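Local coordinates for uncharacterized protein (Porphyromonas gingivalis, PDB 1ZBS) that is of unproven function but is probably an ATP-dependent kinase of N-acetylglucosamine or a related sugar, at residues A[23-28]-A[269-274]; A[29-34]-A[63-68]; A[211-216]-A[249-254]; A[169-174]-A[200-205]; A[132-137]-A[229-234]. One frame throughout, in Å; residues are numbered along the deposited sequence.

Interaction 1: residues A[23-28]-A[269-274]; sequences LGRFQT and SPMEGL
Arg25 leaves its strand with CG anti to the backbone N (chi1 -162°) and then turns about the CB-CG bond (chi2 56°), a course that lays its guanidinium flat against the first turn of helix 271-280. Met271, a selenomethionine, also starts with CG opposite its own N and kinks at the next bond, presenting CB and CG while its selenium turns away. Met271 CG sits 3.4 Å above the Arg25 guanidinium plane, over its centre, and Met271 CB lies 3.5 Å from Arg25 NH2; the two side chains run alongside one another, head to tail. Within the chain, strand 21-29 edges the N-terminal sheet of an ASKHA fold, and the C-terminal helix crosses back to it. Glu272 OE2 stands 4.2 Å from Arg25 NH1, well out of the guanidinium plane, probably adding no more than a loose charge attraction. The salt bridge of Arg25 is made by NH2 to Asp13 on the adjoining strand. Ser269 OG caps the N-terminus of the helix by accepting from Met271 N at 2.9 Å.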
# COMPACT_ATOMS: atom_id res chain seq x y z
N LEU A 23 -39.26 0.78 -10.78
CA LEU A 23 -40.09 -0.40 -11.00
C LEU A 23 -39.26 -1.64 -10.73
O LEU A 23 -39.80 -2.72 -10.48
CB LEU A 23 -40.60 -0.44 -12.44
CG LEU A 23 -41.39 0.78 -12.91
CD1 LEU A 23 -41.96 0.47 -14.28
CD2 LEU A 23 -42.52 1.11 -11.93
N GLY A 24 -37.94 -1.48 -10.77
CA GLY A 24 -37.03 -2.58 -10.53
C GLY A 24 -35.77 -2.12 -9.81
O GLY A 24 -35.38 -0.95 -9.91
N ARG A 25 -35.12 -3.03 -9.08
CA ARG A 25 -33.91 -2.71 -8.34
C ARG A 25 -33.15 -4.04 -8.15
O ARG A 25 -33.45 -4.82 -7.25
CB ARG A 25 -34.30 -2.03 -7.01
CG ARG A 25 -33.22 -1.22 -6.26
CD ARG A 25 -32.56 -0.09 -7.08
NE ARG A 25 -31.47 0.55 -6.33
CZ ARG A 25 -31.64 1.42 -5.33
NH1 ARG A 25 -32.87 1.77 -4.97
NH2 ARG A 25 -30.59 1.90 -4.67
N PHE A 26 -32.20 -4.30 -9.05
CA PHE A 26 -31.40 -5.53 -9.03
C PHE A 26 -30.10 -5.33 -8.26
O PHE A 26 -29.76 -4.22 -7.88
CB PHE A 26 -31.05 -5.97 -10.46
CG PHE A 26 -32.20 -5.84 -11.41
CD1 PHE A 26 -32.00 -5.33 -12.69
CD2 PHE A 26 -33.48 -6.22 -11.03
CE1 PHE A 26 -33.06 -5.18 -13.57
CE2 PHE A 26 -34.56 -6.08 -11.90
CZ PHE A 26 -34.35 -5.56 -13.17
N GLN A 27 -29.37 -6.42 -8.08
CA GLN A 27 -28.11 -6.38 -7.36
C GLN A 27 -27.13 -7.36 -7.99
O GLN A 27 -27.23 -8.57 -7.77
CB GLN A 27 -28.35 -6.79 -5.90
CG GLN A 27 -27.52 -6.04 -4.86
CD GLN A 27 -28.14 -4.70 -4.49
OE1 GLN A 27 -27.92 -3.69 -5.16
NE2 GLN A 27 -28.92 -4.70 -3.41
N THR A 28 -26.19 -6.85 -8.79
CA THR A 28 -25.19 -7.71 -9.40
C THR A 28 -23.84 -7.29 -8.87
O THR A 28 -23.76 -6.64 -7.82
CB THR A 28 -25.18 -7.58 -10.94
OG1 THR A 28 -24.32 -8.58 -11.50
CG2 THR A 28 -24.68 -6.22 -11.36
N SER A 269 -26.09 6.07 -1.49
CA SER A 269 -26.23 5.77 -2.92
C SER A 269 -26.69 6.96 -3.76
O SER A 269 -27.39 7.85 -3.28
CB SER A 269 -27.24 4.61 -3.11
OG SER A 269 -27.70 4.51 -4.45
N PRO A 270 -26.26 7.02 -5.03
CA PRO A 270 -26.65 8.12 -5.92
C PRO A 270 -27.85 7.68 -6.75
O PRO A 270 -28.35 8.42 -7.59
CB PRO A 270 -25.42 8.30 -6.79
CG PRO A 270 -24.98 6.89 -6.99
CD PRO A 270 -25.08 6.31 -5.58
N MSE A 271 -28.31 6.45 -6.51
CA MSE A 271 -29.42 5.92 -7.28
C MSE A 271 -30.64 6.83 -7.34
O MSE A 271 -31.08 7.20 -8.42
CB MSE A 271 -29.82 4.55 -6.77
CG MSE A 271 -30.68 3.80 -7.77
SE MSE A 271 -29.86 3.74 -9.54
CE MSE A 271 -30.66 5.29 -10.36
N GLU A 272 -31.19 7.19 -6.18
CA GLU A 272 -32.35 8.07 -6.14
C GLU A 272 -32.06 9.32 -6.95
O GLU A 272 -32.92 9.83 -7.67
CB GLU A 272 -32.68 8.46 -4.70
CG GLU A 272 -33.30 7.33 -3.88
CD GLU A 272 -34.57 6.77 -4.52
OE1 GLU A 272 -35.49 7.57 -4.83
OE2 GLU A 272 -34.65 5.54 -4.70
N GLY A 273 -30.83 9.81 -6.83
CA GLY A 273 -30.43 10.99 -7.56
C GLY A 273 -30.37 10.77 -9.06
O GLY A 273 -30.80 11.63 -9.82
N LEU A 274 -29.84 9.63 -9.49
CA LEU A 274 -29.75 9.36 -10.93
C LEU A 274 -31.11 9.11 -11.55
O LEU A 274 -31.30 9.29 -12.75
CB LEU A 274 -28.87 8.14 -11.22
CG LEU A 274 -27.37 8.29 -11.44
CD1 LEU A 274 -27.05 9.64 -12.09
CD2 LEU A 274 -26.66 8.16 -10.13

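Interaction 2: residues A[29-34]-A[63-68]; sequences SGINPF and VYFYGA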
# COMPACT_ATOMS: atom_id res chain seq x y z
N SER A 29 -22.76 -7.64 -9.56
CA SER A 29 -21.45 -7.27 -9.08
C SER A 29 -20.45 -6.94 -10.18
O SER A 29 -20.74 -7.08 -11.37
CB SER A 29 -20.89 -8.38 -8.19
OG SER A 29 -21.78 -8.68 -7.13
N GLY A 30 -19.27 -6.50 -9.76
CA GLY A 30 -18.19 -6.18 -10.67
C GLY A 30 -18.53 -5.22 -11.80
O GLY A 30 -19.01 -4.11 -11.58
N ILE A 31 -18.25 -5.66 -13.02
CA ILE A 31 -18.51 -4.87 -14.22
C ILE A 31 -17.65 -3.61 -14.27
O ILE A 31 -18.03 -2.56 -13.75
CB ILE A 31 -20.01 -4.49 -14.31
CG1 ILE A 31 -20.88 -5.75 -14.20
CG2 ILE A 31 -20.29 -3.81 -15.64
CD1 ILE A 31 -22.38 -5.50 -14.27
N ASN A 32 -16.49 -3.72 -14.90
CA ASN A 32 -15.55 -2.61 -15.05
C ASN A 32 -14.75 -2.83 -16.33
O ASN A 32 -13.94 -3.75 -16.42
CB ASN A 32 -14.62 -2.55 -13.84
CG ASN A 32 -13.59 -1.43 -13.96
OD1 ASN A 32 -13.52 -0.73 -14.97
ND2 ASN A 32 -12.79 -1.26 -12.91
N PRO A 33 -14.96 -1.97 -17.34
CA PRO A 33 -14.28 -2.01 -18.64
C PRO A 33 -12.76 -1.88 -18.65
O PRO A 33 -12.10 -2.35 -19.58
CB PRO A 33 -14.96 -0.88 -19.41
CG PRO A 33 -15.25 0.11 -18.33
CD PRO A 33 -15.81 -0.77 -17.24
N PHE A 34 -12.19 -1.25 -17.63
CA PHE A 34 -10.74 -1.07 -17.55
C PHE A 34 -10.07 -2.21 -16.81
O PHE A 34 -8.93 -2.57 -17.10
CB PHE A 34 -10.39 0.24 -16.84
CG PHE A 34 -8.93 0.60 -16.93
CD1 PHE A 34 -8.26 1.13 -15.83
CD2 PHE A 34 -8.24 0.44 -18.13
CE1 PHE A 34 -6.91 1.49 -15.92
CE2 PHE A 34 -6.89 0.80 -18.23
CZ PHE A 34 -6.23 1.33 -17.12
N VAL A 63 -30.51 3.00 -21.62
CA VAL A 63 -29.71 2.52 -20.50
C VAL A 63 -28.58 3.50 -20.22
O VAL A 63 -27.91 3.98 -21.14
CB VAL A 63 -29.14 1.09 -20.79
CG1 VAL A 63 -28.77 0.97 -22.25
CG2 VAL A 63 -27.90 0.84 -19.93
N TYR A 64 -28.39 3.81 -18.94
CA TYR A 64 -27.36 4.73 -18.48
C TYR A 64 -26.51 4.01 -17.42
O TYR A 64 -27.00 3.67 -16.33
CB TYR A 64 -27.98 5.99 -17.87
CG TYR A 64 -28.96 6.70 -18.78
CD1 TYR A 64 -30.33 6.47 -18.69
CD2 TYR A 64 -28.52 7.63 -19.73
CE1 TYR A 64 -31.24 7.13 -19.51
CE2 TYR A 64 -29.41 8.30 -20.56
CZ TYR A 64 -30.77 8.05 -20.45
OH TYR A 64 -31.66 8.74 -21.25
N PHE A 65 -25.25 3.79 -17.75
CA PHE A 65 -24.33 3.10 -16.87
C PHE A 65 -23.25 4.02 -16.33
O PHE A 65 -22.66 4.81 -17.06
CB PHE A 65 -23.69 1.93 -17.63
CG PHE A 65 -22.86 1.03 -16.76
CD1 PHE A 65 -21.52 1.32 -16.52
CD2 PHE A 65 -23.43 -0.08 -16.15
CE1 PHE A 65 -20.76 0.51 -15.68
CE2 PHE A 65 -22.69 -0.90 -15.31
CZ PHE A 65 -21.35 -0.61 -15.08
N TYR A 66 -23.01 3.90 -15.03
CA TYR A 66 -22.00 4.69 -14.35
C TYR A 66 -21.14 3.73 -13.55
O TYR A 66 -21.65 2.95 -12.74
CB TYR A 66 -22.67 5.69 -13.40
CG TYR A 66 -23.50 6.74 -14.10
CD1 TYR A 66 -22.89 7.78 -14.79
CD2 TYR A 66 -24.90 6.69 -14.08
CE1 TYR A 66 -23.64 8.76 -15.43
CE2 TYR A 66 -25.66 7.66 -14.72
CZ TYR A 66 -25.02 8.69 -15.40
OH TYR A 66 -25.76 9.66 -16.03
N GLY A 67 -19.83 3.76 -13.78
CA GLY A 67 -18.94 2.87 -13.06
C GLY A 67 -17.49 3.27 -13.10
O GLY A 67 -17.03 3.89 -14.07
N ALA A 68 -16.74 2.92 -12.06
CA ALA A 68 -15.32 3.24 -12.00
C ALA A 68 -14.59 2.40 -13.04
O ALA A 68 -14.78 1.18 -13.10
CB ALA A 68 -14.78 2.95 -10.60
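The loop 29-34 leaves the end of strand 21-29 with positive phi at both Gly30 and Ile31, and passes over the C-terminal end of strand 63-67, where the CA atoms of Asn32 and Ala68 come within 6.6 Å. Both strands belong to the N-terminal five-stranded sheet of the ASKHA fold, with strands 2-7 and 11-18 between them, and the loop carries the chain from strand 21-29 toward helix 38-53. Ile31 meets Phe65 through its CG2 branch, whose methyl carbon reaches Phe65 CZ at 3.4 Å and lies 3.8 Å from Phe65 CE2, approaching the ring obliquely. Phe65 extends from its strand with CG anti to the backbone N (chi1 -172°), which carries the ring out toward the loop. Both side chains are buried; Thr12 touches each of them and Trp14 also packs on Ile31. Ser7 OG, from the intervening strand 2-7, lies within hydrogen-bonding range of both Gly30 O and Ile31 O and ties the loop to the sheet. Nearer the strand end, the side-chain amide of Asn32 approaches Ala68 O without a hydrogen bond across the contact. Asn32 instead closes an Asx turn: its OD1 accepts from Phe34 N at 3.0 Å, with the donor above the carbonyl plane and an N-H...O angle of 156°.

Interaction 3: residues A[211-216]-A[249-254]; sequences AVYSLV and REVLSS
Val251 is the centre of this contact, meeting Tyr213 with both methyl groups and Val216 with one. Its CG2 lies 3.6 Å from Tyr213 CE2, oblique to the ring, while CG1 is 4.0 Å from Tyr213 OH. Tyr213 and Val251 point at each other from their two helices. Val216 stands roughly perpendicular to Val251, their CG1 atoms 4.1 Å apart. Further along the second helix, Ser254 CB lies 3.9 Å from Tyr213 OH, a van der Waals approach that involves no hydrogen bond. Tyr213 reaches this far because CG is anti to its backbone N (chi1 -174°), which swings the ring from the flank of its helix toward the other one. No polar bond joins the segments, and the interface depends on apolar contact between residues one turn apart. Behind this first shell, Phe220, a turn further along the first helix, packs on Val251 and Leu252, and Tyr248 and Leu207 lie against Val216. The axes of the short segments approach to 10.9 Å and cross at -61°. Helix 210-229 packs against helix 249-258, part of the beta-alpha-beta crossover between adjacent parallel strands 238-241 and 263-267 of the second ASKHA sheet, while Ile203 of helix 200-204 touches Val212 and Val216.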
# COMPACT_ATOMS: atom_id res chain seq x y z
N ALA A 211 -8.22 6.62 19.94
CA ALA A 211 -7.29 6.20 18.90
C ALA A 211 -7.98 5.90 17.57
O ALA A 211 -7.45 6.21 16.51
CB ALA A 211 -6.52 4.98 19.38
N VAL A 212 -9.16 5.29 17.64
CA VAL A 212 -9.92 4.93 16.45
C VAL A 212 -10.50 6.17 15.78
O VAL A 212 -10.35 6.37 14.57
CB VAL A 212 -11.08 3.96 16.81
CG1 VAL A 212 -11.92 3.65 15.58
CG2 VAL A 212 -10.50 2.67 17.38
N TYR A 213 -11.17 7.01 16.58
CA TYR A 213 -11.79 8.24 16.09
C TYR A 213 -10.78 9.20 15.44
O TYR A 213 -11.02 9.70 14.35
CB TYR A 213 -12.53 8.95 17.24
CG TYR A 213 -13.33 10.16 16.79
CD1 TYR A 213 -12.71 11.38 16.54
CD2 TYR A 213 -14.71 10.07 16.56
CE1 TYR A 213 -13.43 12.48 16.06
CE2 TYR A 213 -15.44 11.16 16.08
CZ TYR A 213 -14.79 12.36 15.83
OH TYR A 213 -15.50 13.43 15.32
N SER A 214 -9.65 9.44 16.09
CA SER A 214 -8.67 10.35 15.52
C SER A 214 -8.09 9.76 14.23
O SER A 214 -7.71 10.50 13.32
CB SER A 214 -7.55 10.64 16.51
OG SER A 214 -6.69 9.52 16.65
N LEU A 215 -8.03 8.43 14.15
CA LEU A 215 -7.52 7.78 12.94
C LEU A 215 -8.45 8.08 11.76
O LEU A 215 -8.00 8.45 10.68
CB LEU A 215 -7.39 6.27 13.16
CG LEU A 215 -6.93 5.42 11.96
CD1 LEU A 215 -6.20 4.16 12.46
CD2 LEU A 215 -8.14 5.04 11.11
N VAL A 216 -9.76 7.92 11.98
CA VAL A 216 -10.74 8.18 10.92
C VAL A 216 -10.79 9.67 10.58
O VAL A 216 -10.90 10.05 9.42
CB VAL A 216 -12.13 7.70 11.35
CG1 VAL A 216 -13.17 8.10 10.30
CG2 VAL A 216 -12.11 6.18 11.52
N ARG A 249 -20.68 9.69 8.52
CA ARG A 249 -21.21 11.04 8.32
C ARG A 249 -20.94 11.99 9.47
O ARG A 249 -20.49 13.11 9.25
CB ARG A 249 -22.73 10.98 8.02
CG ARG A 249 -23.59 10.24 9.03
CD ARG A 249 -25.07 10.37 8.66
NE ARG A 249 -25.93 9.60 9.54
CZ ARG A 249 -26.05 8.27 9.51
NH1 ARG A 249 -25.35 7.56 8.63
NH2 ARG A 249 -26.84 7.65 10.37
N GLU A 250 -21.20 11.56 10.70
CA GLU A 250 -20.96 12.43 11.85
C GLU A 250 -19.52 12.94 11.82
O GLU A 250 -19.29 14.15 11.87
CB GLU A 250 -21.19 11.68 13.17
CG GLU A 250 -22.64 11.31 13.49
CD GLU A 250 -23.25 10.29 12.54
OE1 GLU A 250 -22.50 9.40 12.05
OE2 GLU A 250 -24.48 10.36 12.30
N VAL A 251 -18.56 12.02 11.75
CA VAL A 251 -17.15 12.39 11.74
C VAL A 251 -16.81 13.27 10.54
O VAL A 251 -16.03 14.22 10.66
CB VAL A 251 -16.24 11.15 11.71
CG1 VAL A 251 -14.79 11.57 11.82
CG2 VAL A 251 -16.60 10.21 12.85
N LEU A 252 -17.40 12.94 9.40
CA LEU A 252 -17.18 13.70 8.17
C LEU A 252 -17.63 15.16 8.36
O LEU A 252 -16.97 16.08 7.87
CB LEU A 252 -17.93 13.04 7.01
CG LEU A 252 -17.72 13.69 5.64
CD1 LEU A 252 -16.23 13.69 5.34
CD2 LEU A 252 -18.48 12.94 4.55
N SER A 253 -18.74 15.36 9.06
CA SER A 253 -19.26 16.71 9.32
C SER A 253 -18.28 17.52 10.17
O SER A 253 -17.97 18.67 9.85
CB SER A 253 -20.60 16.67 10.06
OG SER A 253 -21.70 16.63 9.18
N SER A 254 -17.82 16.92 11.26
CA SER A 254 -16.89 17.58 12.16
C SER A 254 -15.63 18.01 11.44
O SER A 254 -15.14 19.12 11.65
CB SER A 254 -16.53 16.66 13.31
OG SER A 254 -15.42 17.18 14.02

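Interaction 4: residues A[169-174]-A[200-205]; sequences EAFLQE and SPFIAQ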
# COMPACT_ATOMS: atom_id res chain seq x y z
N GLU A 169 -6.60 -8.33 19.84
CA GLU A 169 -7.11 -9.68 20.03
C GLU A 169 -8.61 -9.75 19.76
O GLU A 169 -9.11 -10.76 19.26
CB GLU A 169 -6.80 -10.19 21.44
CG GLU A 169 -5.31 -10.32 21.75
CD GLU A 169 -4.72 -9.06 22.36
OE1 GLU A 169 -4.84 -7.98 21.74
OE2 GLU A 169 -4.14 -9.15 23.46
N ALA A 170 -9.32 -8.67 20.07
CA ALA A 170 -10.76 -8.62 19.84
C ALA A 170 -11.06 -8.60 18.33
O ALA A 170 -12.03 -9.20 17.87
CB ALA A 170 -11.36 -7.38 20.51
N PHE A 171 -10.20 -7.90 17.58
CA PHE A 171 -10.30 -7.76 16.13
C PHE A 171 -9.96 -9.08 15.44
O PHE A 171 -10.73 -9.60 14.63
CB PHE A 171 -9.33 -6.67 15.63
CG PHE A 171 -9.28 -6.52 14.12
CD1 PHE A 171 -10.22 -5.75 13.45
CD2 PHE A 171 -8.28 -7.14 13.38
CE1 PHE A 171 -10.17 -5.59 12.05
CE2 PHE A 171 -8.22 -7.00 11.98
CZ PHE A 171 -9.16 -6.22 11.32
N LEU A 172 -8.78 -9.61 15.75
CA LEU A 172 -8.32 -10.85 15.12
C LEU A 172 -9.28 -12.03 15.33
O LEU A 172 -9.52 -12.81 14.41
CB LEU A 172 -6.93 -11.20 15.65
CG LEU A 172 -5.80 -10.19 15.37
CD1 LEU A 172 -4.50 -10.68 16.01
CD2 LEU A 172 -5.60 -10.03 13.85
N GLN A 173 -9.82 -12.15 16.54
CA GLN A 173 -10.74 -13.24 16.87
C GLN A 173 -12.11 -13.11 16.17
O GLN A 173 -12.72 -14.11 15.79
CB GLN A 173 -10.91 -13.32 18.39
CG GLN A 173 -9.77 -14.04 19.13
CD GLN A 173 -9.76 -13.78 20.64
OE1 GLN A 173 -10.81 -13.49 21.24
NE2 GLN A 173 -8.59 -13.88 21.26
N GLU A 174 -12.59 -11.88 16.00
CA GLU A 174 -13.87 -11.67 15.36
C GLU A 174 -13.83 -12.14 13.91
O GLU A 174 -14.80 -12.72 13.41
CB GLU A 174 -14.25 -10.20 15.40
CG GLU A 174 -15.58 -9.92 14.75
CD GLU A 174 -15.99 -8.47 14.90
OE1 GLU A 174 -15.69 -7.87 15.96
OE2 GLU A 174 -16.63 -7.93 13.97
N SER A 200 -14.43 -2.11 7.84
CA SER A 200 -14.99 -0.83 8.22
C SER A 200 -16.01 -0.94 9.36
O SER A 200 -15.97 -0.17 10.31
CB SER A 200 -15.63 -0.15 6.99
OG SER A 200 -15.76 1.24 7.22
N PRO A 201 -16.93 -1.92 9.28
CA PRO A 201 -17.94 -2.11 10.33
C PRO A 201 -17.36 -2.22 11.74
O PRO A 201 -17.98 -1.79 12.71
CB PRO A 201 -18.64 -3.39 9.90
CG PRO A 201 -18.58 -3.31 8.40
CD PRO A 201 -17.15 -2.86 8.17
N PHE A 202 -16.17 -2.80 11.85
CA PHE A 202 -15.51 -2.96 13.15
C PHE A 202 -15.04 -1.58 13.64
O PHE A 202 -15.19 -1.24 14.82
CB PHE A 202 -14.30 -3.89 13.02
CG PHE A 202 -13.60 -4.14 14.33
CD1 PHE A 202 -14.04 -5.16 15.18
CD2 PHE A 202 -12.54 -3.33 14.74
CE1 PHE A 202 -13.43 -5.36 16.42
CE2 PHE A 202 -11.93 -3.53 15.98
CZ PHE A 202 -12.37 -4.54 16.82
N ILE A 203 -14.47 -0.81 12.72
CA ILE A 203 -13.99 0.53 13.03
C ILE A 203 -15.14 1.44 13.44
O ILE A 203 -15.12 2.06 14.50
CB ILE A 203 -13.24 1.12 11.82
CG1 ILE A 203 -11.99 0.29 11.53
CG2 ILE A 203 -12.90 2.58 12.08
CD1 ILE A 203 -11.19 0.71 10.29
N ALA A 204 -16.17 1.51 12.59
CA ALA A 204 -17.32 2.35 12.88
C ALA A 204 -17.92 2.01 14.24
O ALA A 204 -18.38 2.90 14.96
CB ALA A 204 -18.37 2.18 11.79
N GLN A 205 -17.92 0.73 14.58
CA GLN A 205 -18.49 0.31 15.86
C GLN A 205 -17.59 0.59 17.06
O GLN A 205 -17.97 0.33 18.20
CB GLN A 205 -18.84 -1.19 15.80
CG GLN A 205 -20.14 -1.47 15.06
CD GLN A 205 -20.47 -2.94 14.95
OE1 GLN A 205 -20.33 -3.70 15.92
NE2 GLN A 205 -20.93 -3.36 13.78
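The ring of Phe202 receives the edge of Phe171 on one face and a carboxylate oxygen of Glu174 at its rim. Phe171 CD1 stands 3.6 Å above the Phe202 plane, offset from the ring centre, in a T-shaped stack whose centroids are 5.1 Å apart and whose planes meet at 80°. In turn, Phe202 CG lies in the plane of the Phe171 ring, at its edge. Glu174 OE1 approaches in the Phe202 plane, 3.3 Å from Phe202 CD1 and 3.4 Å from Phe202 CE1, where the weakly positive ring hydrogens would probably attract a carboxylate; the carboxylate and ring planes are 57° apart. Glu174 reaches this edge with an extended chain (chi1 -179°, CG anti to its N). Helices 167-174 and 200-204 belong to the group of helices that decorates the C-terminal domain of the ASKHA fold, and their short segments run roughly antiparallel, with axes 11.7 Å apart at closest approach. Phe202 points into the gap between them, and Phe202 CZ lies 3.9 Å from Phe171 CB. The aromatic cluster continues beyond this pair: Phe199 makes a second edge-to-face contact with Phe171, and Tyr175 packs against both phenylalanines. Ile155 and Leu158 of helix 147-159 also lie against the Phe171 side chain.

Interaction 5: residues A[132-137]-A[229-234]; sequences ANVSPL and LRYNRP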
# COMPACT_ATOMS: atom_id res chain seq x y z
N ALA A 132 -12.85 19.56 -13.30
CA ALA A 132 -11.56 19.19 -12.73
C ALA A 132 -11.67 17.94 -11.86
O ALA A 132 -12.68 17.75 -11.17
CB ALA A 132 -11.00 20.36 -11.92
N ASN A 133 -10.64 17.10 -11.87
CA ASN A 133 -10.63 15.85 -11.12
C ASN A 133 -9.25 15.52 -10.56
O ASN A 133 -8.26 15.56 -11.29
CB ASN A 133 -11.07 14.70 -12.03
CG ASN A 133 -11.46 13.45 -11.26
OD1 ASN A 133 -10.72 12.97 -10.40
ND2 ASN A 133 -12.64 12.92 -11.57
N VAL A 134 -9.17 15.19 -9.28
CA VAL A 134 -7.89 14.83 -8.69
C VAL A 134 -7.81 13.30 -8.72
O VAL A 134 -8.61 12.64 -8.05
CB VAL A 134 -7.78 15.36 -7.24
CG1 VAL A 134 -6.50 14.87 -6.58
CG2 VAL A 134 -7.84 16.87 -7.24
N SER A 135 -6.89 12.74 -9.50
CA SER A 135 -6.77 11.27 -9.55
C SER A 135 -6.61 10.76 -8.13
O SER A 135 -5.76 11.26 -7.39
CB SER A 135 -5.55 10.82 -10.36
OG SER A 135 -5.54 11.36 -11.67
N PRO A 136 -7.43 9.77 -7.73
CA PRO A 136 -7.38 9.20 -6.38
C PRO A 136 -6.07 8.47 -6.07
O PRO A 136 -5.63 8.41 -4.92
CB PRO A 136 -8.60 8.29 -6.35
CG PRO A 136 -8.77 7.88 -7.76
CD PRO A 136 -8.49 9.14 -8.54
N LEU A 137 -5.45 7.90 -7.10
CA LEU A 137 -4.17 7.22 -6.91
C LEU A 137 -4.23 5.83 -6.27
O LEU A 137 -3.19 5.19 -6.12
CB LEU A 137 -3.22 8.13 -6.13
CG LEU A 137 -2.24 9.00 -6.93
CD1 LEU A 137 -2.89 9.47 -8.21
CD2 LEU A 137 -1.75 10.15 -6.09
N LEU A 229 -9.37 21.01 -1.20
CA LEU A 229 -8.82 22.35 -1.10
C LEU A 229 -8.30 22.89 -2.43
O LEU A 229 -8.62 24.02 -2.82
CB LEU A 229 -7.70 22.39 -0.07
CG LEU A 229 -8.14 22.28 1.39
CD1 LEU A 229 -6.95 22.66 2.25
CD2 LEU A 229 -9.33 23.20 1.67
N ARG A 230 -7.52 22.08 -3.12
CA ARG A 230 -6.91 22.44 -4.40
C ARG A 230 -7.87 22.95 -5.47
O ARG A 230 -7.44 23.45 -6.50
CB ARG A 230 -6.11 21.26 -4.95
CG ARG A 230 -4.70 21.13 -4.34
CD ARG A 230 -3.84 22.33 -4.75
NE ARG A 230 -2.41 22.14 -4.49
CZ ARG A 230 -1.46 22.92 -5.02
NH1 ARG A 230 -1.79 23.92 -5.84
NH2 ARG A 230 -0.19 22.72 -4.72
N TYR A 231 -9.17 22.80 -5.25
CA TYR A 231 -10.11 23.29 -6.25
C TYR A 231 -10.28 24.80 -6.06
O TYR A 231 -10.74 25.49 -6.97
CB TYR A 231 -11.46 22.58 -6.14
CG TYR A 231 -11.44 21.12 -6.54
CD1 TYR A 231 -10.76 20.70 -7.69
CD2 TYR A 231 -12.10 20.15 -5.78
CE1 TYR A 231 -10.74 19.35 -8.06
CE2 TYR A 231 -12.08 18.80 -6.14
CZ TYR A 231 -11.40 18.41 -7.28
OH TYR A 231 -11.37 17.09 -7.64
N ASN A 232 -9.91 25.29 -4.89
CA ASN A 232 -9.99 26.72 -4.57
C ASN A 232 -11.41 27.28 -4.72
O ASN A 232 -11.59 28.35 -5.30
CB ASN A 232 -9.05 27.52 -5.48
CG ASN A 232 -7.60 27.09 -5.34
OD1 ASN A 232 -7.07 27.02 -4.23
ND2 ASN A 232 -6.95 26.82 -6.46
N ARG A 233 -12.39 26.56 -4.18
CA ARG A 233 -13.78 26.99 -4.25
C ARG A 233 -14.54 26.69 -2.94
O ARG A 233 -15.56 26.00 -2.95
CB ARG A 233 -14.48 26.30 -5.43
CG ARG A 233 -14.01 26.75 -6.81
CD ARG A 233 -14.34 28.22 -7.06
NE ARG A 233 -15.77 28.49 -7.00
CZ ARG A 233 -16.63 28.23 -7.98
NH1 ARG A 233 -16.20 27.70 -9.11
NH2 ARG A 233 -17.92 28.50 -7.84
N PRO A 234 -14.05 27.22 -1.80
CA PRO A 234 -14.71 26.99 -0.51
C PRO A 234 -16.09 27.62 -0.41
O PRO A 234 -16.69 27.67 0.67
CB PRO A 234 -13.72 27.59 0.49
CG PRO A 234 -13.16 28.73 -0.28
CD PRO A 234 -12.88 28.10 -1.63
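Strand 130-133 lies at one edge of the second sheet of the ASKHA fold within the chain, and this contact joins its end to the type I beta turn 229-232 that follows helix 210-229. Tyr231 is the turn residue that bridges the two. Its CG lies beside the backbone N, anti to the carbonyl carbon (chi1 -69°), and from there the ring extends toward the strand. Ala132 CB lies 4.0 Å from Tyr231 CE1, and Val134 CG2 lies 3.9 Å from Tyr231 CZ, both oblique to the ring, so the two alternate residues of the chain touch the same aromatic group. Val134 CG2 also lies 3.6 Å from Tyr231 OH, whose stronger polar partner is Ser122 OG of the neighbouring strand 120-125. In the turn itself, Asn232 N donates to Leu229 O at 2.7 Å, and Asn232 then takes positive phi as the chain leaves helical geometry. Near this contact the second subunit packs: Lys160 of that subunit touches Val134, and its Gly161 O accepts a hydrogen bond from Arg230 NH2. Between the segments, Val134 N donates a weak hydrogen bond to Tyr231 OH, 3.3 Å long and bent to 132°.

Overall arrangement
Interactions 1 and 2 belong to the N-terminal sheet and touch each other through Leu274 and Tyr66; interactions 3 to 5 lie in the C-terminal part of the fold. Interactions 3 and 4 adjoin, where Ile203 packs on Val212 and Val216; interaction 3 is apolar, while interaction 4 pairs stacked rings with a carboxylate at a ring edge. Interaction 5, about 21 Å from interaction 3 between centres, shares helix 210-229 at its far end but adds a weak polar bond and lies beside the second subunit. Each contact is partly buried: the buried partners are Met271, Ile31 and Phe65, Val216 and Val251, Phe171 and Phe202, and Tyr231, whereas Arg25 and Glu174 bring charge to the exposed margins of interactions 1 and 4.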